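Local coordinates for protein BAT-2 beta-lactamase (Bacillus atrophaeus, PDB 6W5G) that probably hydrolyses the beta-lactam ring of beta-lactam antibiotics as a class D beta-lactamase, thereby conferring resistance on a Gram-positive bacterium, at residues 159-162 with 163-166. Residues are numbered along the deposited sequence; the frame is centred on the assembly and turned at random.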
ATOM      1  N   ILE A 159       7.004  -6.606 -17.244  1.00 13.26           N
ATOM      2  CA  ILE A 159       6.088  -5.471 -17.096  1.00 13.22           C
ATOM      3  C   ILE A 159       4.868  -5.799 -16.240  1.00 12.35           C
ATOM      4  O   ILE A 159       4.347  -4.925 -15.535  1.00 12.61           O
ATOM      5  CB  ILE A 159       5.693  -4.908 -18.480  1.00 12.93           C
ATOM      6  CG1 ILE A 159       4.885  -3.607 -18.345  1.00 14.55           C
ATOM      7  CG2 ILE A 159       4.908  -5.942 -19.286  1.00 13.91           C
ATOM      8  CD1 ILE A 159       5.603  -2.500 -17.589  1.00 15.44           C
ATOM      9  N   ASP A 160       4.379  -7.037 -16.288  1.00 13.82           N
ATOM     10  CA  ASP A 160       3.214  -7.417 -15.495  1.00 14.35           C
ATOM     11  C   ASP A 160       3.548  -8.391 -14.368  1.00 13.76           C
ATOM     12  O   ASP A 160       2.646  -9.035 -13.817  1.00 14.46           O
ATOM     13  CB  ASP A 160       2.074  -7.921 -16.387  1.00 16.69           C
ATOM     14  CG  ASP A 160       2.454  -9.128 -17.216  1.00 18.68           C
ATOM     15  OD1 ASP A 160       3.499  -9.750 -16.955  1.00 19.07           O
ATOM     16  OD2 ASP A 160       1.689  -9.450 -18.152  1.00 20.18           O
ATOM     17  N   GLN A 161       4.827  -8.489 -13.989  1.00 12.99           N
ATOM     18  CA  GLN A 161       5.249  -9.407 -12.940  1.00 12.86           C
ATOM     19  C   GLN A 161       6.147  -8.773 -11.889  1.00 11.55           C
ATOM     20  O   GLN A 161       6.333  -9.378 -10.828  1.00 12.28           O
ATOM     21  CB  GLN A 161       6.018 -10.604 -13.533  1.00 14.74           C
ATOM     22  CG  GLN A 161       5.159 -11.591 -14.319  1.00 15.97           C
ATOM     23  CD  GLN A 161       4.094 -12.290 -13.483  1.00 17.61           C
ATOM     24  OE1 GLN A 161       4.238 -12.459 -12.271  1.00 18.79           O
ATOM     25  NE2 GLN A 161       3.021 -12.719 -14.141  1.00 20.09           N
ATOM     26  N   PHE A 162       6.713  -7.586 -12.147  1.00 11.29           N
ATOM     27  CA  PHE A 162       7.888  -7.148 -11.394  1.00 10.50           C
ATOM     28  C   PHE A 162       7.607  -6.854  -9.926  1.00  9.72           C
ATOM     29  O   PHE A 162       8.557  -6.815  -9.131  1.00 10.55           O
ATOM     30  CB  PHE A 162       8.559  -5.942 -12.073  1.00 10.84           C
ATOM     31  CG  PHE A 162       7.693  -4.711 -12.135  1.00 11.11           C
ATOM     32  CD1 PHE A 162       7.508  -3.918 -11.009  1.00 11.67           C
ATOM     33  CD2 PHE A 162       7.055  -4.351 -13.315  1.00 11.49           C
ATOM     34  CE1 PHE A 162       6.709  -2.793 -11.057  1.00 11.29           C
ATOM     35  CE2 PHE A 162       6.265  -3.220 -13.374  1.00 11.46           C
ATOM     36  CZ  PHE A 162       6.088  -2.440 -12.247  1.00 10.68           C
ATOM     37  N   TRP A 163       6.349  -6.631  -9.545  1.00 10.19           N
ATOM     38  CA  TRP A 163       6.017  -6.365  -8.151  1.00  9.72           C
ATOM     39  C   TRP A 163       5.601  -7.611  -7.377  1.00 10.90           C
ATOM     40  O   TRP A 163       5.331  -7.514  -6.170  1.00 11.34           O
ATOM     41  CB  TRP A 163       4.925  -5.289  -8.053  1.00  9.82           C
ATOM     42  CG  TRP A 163       3.587  -5.689  -8.627  1.00 10.21           C
ATOM     43  CD1 TRP A 163       2.527  -6.217  -7.941  1.00 10.40           C
ATOM     44  CD2 TRP A 163       3.155  -5.560  -9.993  1.00  9.99           C
ATOM     45  NE1 TRP A 163       1.477  -6.440  -8.797  1.00 11.61           N
ATOM     46  CE2 TRP A 163       1.830  -6.039 -10.058  1.00 10.62           C
ATOM     47  CE3 TRP A 163       3.761  -5.083 -11.165  1.00 10.99           C
ATOM     48  CZ2 TRP A 163       1.096  -6.057 -11.250  1.00 10.75           C
ATOM     49  CZ3 TRP A 163       3.031  -5.099 -12.347  1.00 12.12           C
ATOM     50  CH2 TRP A 163       1.714  -5.590 -12.379  1.00 11.99           C
ATOM     51  N   LEU A 164       5.554  -8.770  -8.031  1.00 10.92           N
ATOM     52  CA  LEU A 164       5.027 -10.005  -7.448  1.00 10.81           C
ATOM     53  C   LEU A 164       6.183 -10.962  -7.158  1.00 11.05           C
ATOM     54  O   LEU A 164       6.543 -11.796  -7.998  1.00 11.93           O
ATOM     55  CB  LEU A 164       4.013 -10.634  -8.393  1.00 12.47           C
ATOM     56  CG  LEU A 164       2.787  -9.757  -8.659  1.00 14.35           C
ATOM     57  CD1 LEU A 164       2.058 -10.238  -9.911  1.00 15.39           C
ATOM     58  CD2 LEU A 164       1.857  -9.732  -7.447  1.00 15.82           C
ATOM     59  N   GLN A 165       6.742 -10.847  -5.950  1.00 10.68           N
ATOM     60  CA  GLN A 165       7.871 -11.668  -5.491  1.00 11.76           C
ATOM     61  C   GLN A 165       8.938 -11.787  -6.578  1.00 11.83           C
ATOM     62  O   GLN A 165       9.400 -12.871  -6.944  1.00 12.84           O
ATOM     63  CB  GLN A 165       7.420 -13.015  -4.881  1.00 12.09           C
ATOM     64  CG  GLN A 165       6.713 -14.002  -5.819  1.00 13.63           C
ATOM     65  CD  GLN A 165       5.207 -13.807  -5.925  1.00 14.96           C
ATOM     66  OE1 GLN A 165       4.599 -13.053  -5.168  1.00 14.99           O
ATOM     67  NE2 GLN A 165       4.599 -14.502  -6.879  1.00 15.99           N
ATOM     68  N   SER A 166       9.324 -10.625  -7.103  1.00 12.62           N
ATOM     69  CA  SER A 166      10.100 -10.554  -8.331  1.00 11.96           C
ATOM     70  C   SER A 166      11.243  -9.552  -8.162  1.00 11.94           C
ATOM     71  O   SER A 166      11.883  -9.512  -7.104  1.00 12.34           O
ATOM     72  CB  SER A 166       9.155 -10.213  -9.494  1.00 12.59           C
ATOM     73  OG  SER A 166       9.789 -10.220 -10.758  1.00 14.80           O
TER
HETATM   74  O   HOH W   1       6.321 -13.009 -10.418  1.00 17.99           O
HETATM   75  O   HOH W   2       8.831  -7.795  -6.617  1.00 10.37           O
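Phe162 and Trp163 both tuck CG in over the backbone, flanked by N and C (chi1 63° and 65°), which brings the two rings to the same side, where they meet in a T-shaped stack. Trp163 supplies the edge: its CE3 stands over the middle of the Phe162 face, 3.7 Å from Phe162 CZ, with the ring planes 80° apart. The benzo end of the indole runs back along the preceding chain, where Trp163 CZ3 lies 3.5 Å from Ile159 O, near the indole plane, and CH2 approaches Asp160 O obliquely. Leu164 CG rests above one indole face, toward its pyrrole rim.

The backbone makes a type I beta turn from Gln161 to Leu164, closed by the bond from Leu164 N to Gln161 O (3.0 Å). That bond is fairly straight at nitrogen, but the donor sits above the carbonyl plane. Gln161, bent in mid-chain, turns its amide back toward Leu164; a water donates to both Gln161 OE1 and Leu164 O, linking the turn a second time. A further water spans Phe162 O and Ser166 N, accepting from the latter, while Ser166 CB comes within 3.2 Å of Gln161 O.

This turn lies in the loop between helices 138-147 and 172-184. Phe78 meets both aromatic rings, and Asp160 reaches helix 126-136 through a salt bridge to Arg134. Trp163 NE1 donates to OQ2 of the carboxylated lysine at position 79, characteristic of class D active sites. The indole, packed by Phe162 at its edge, by the nearly parallel Phe78 ring and by Leu164, presents NE1 to the carbamate, its rotation probably restricted. Phe162 would thus act in the second shell, helping to position the tryptophan, whose N-H probably stabilises the carbamate, as in other class D enzymes.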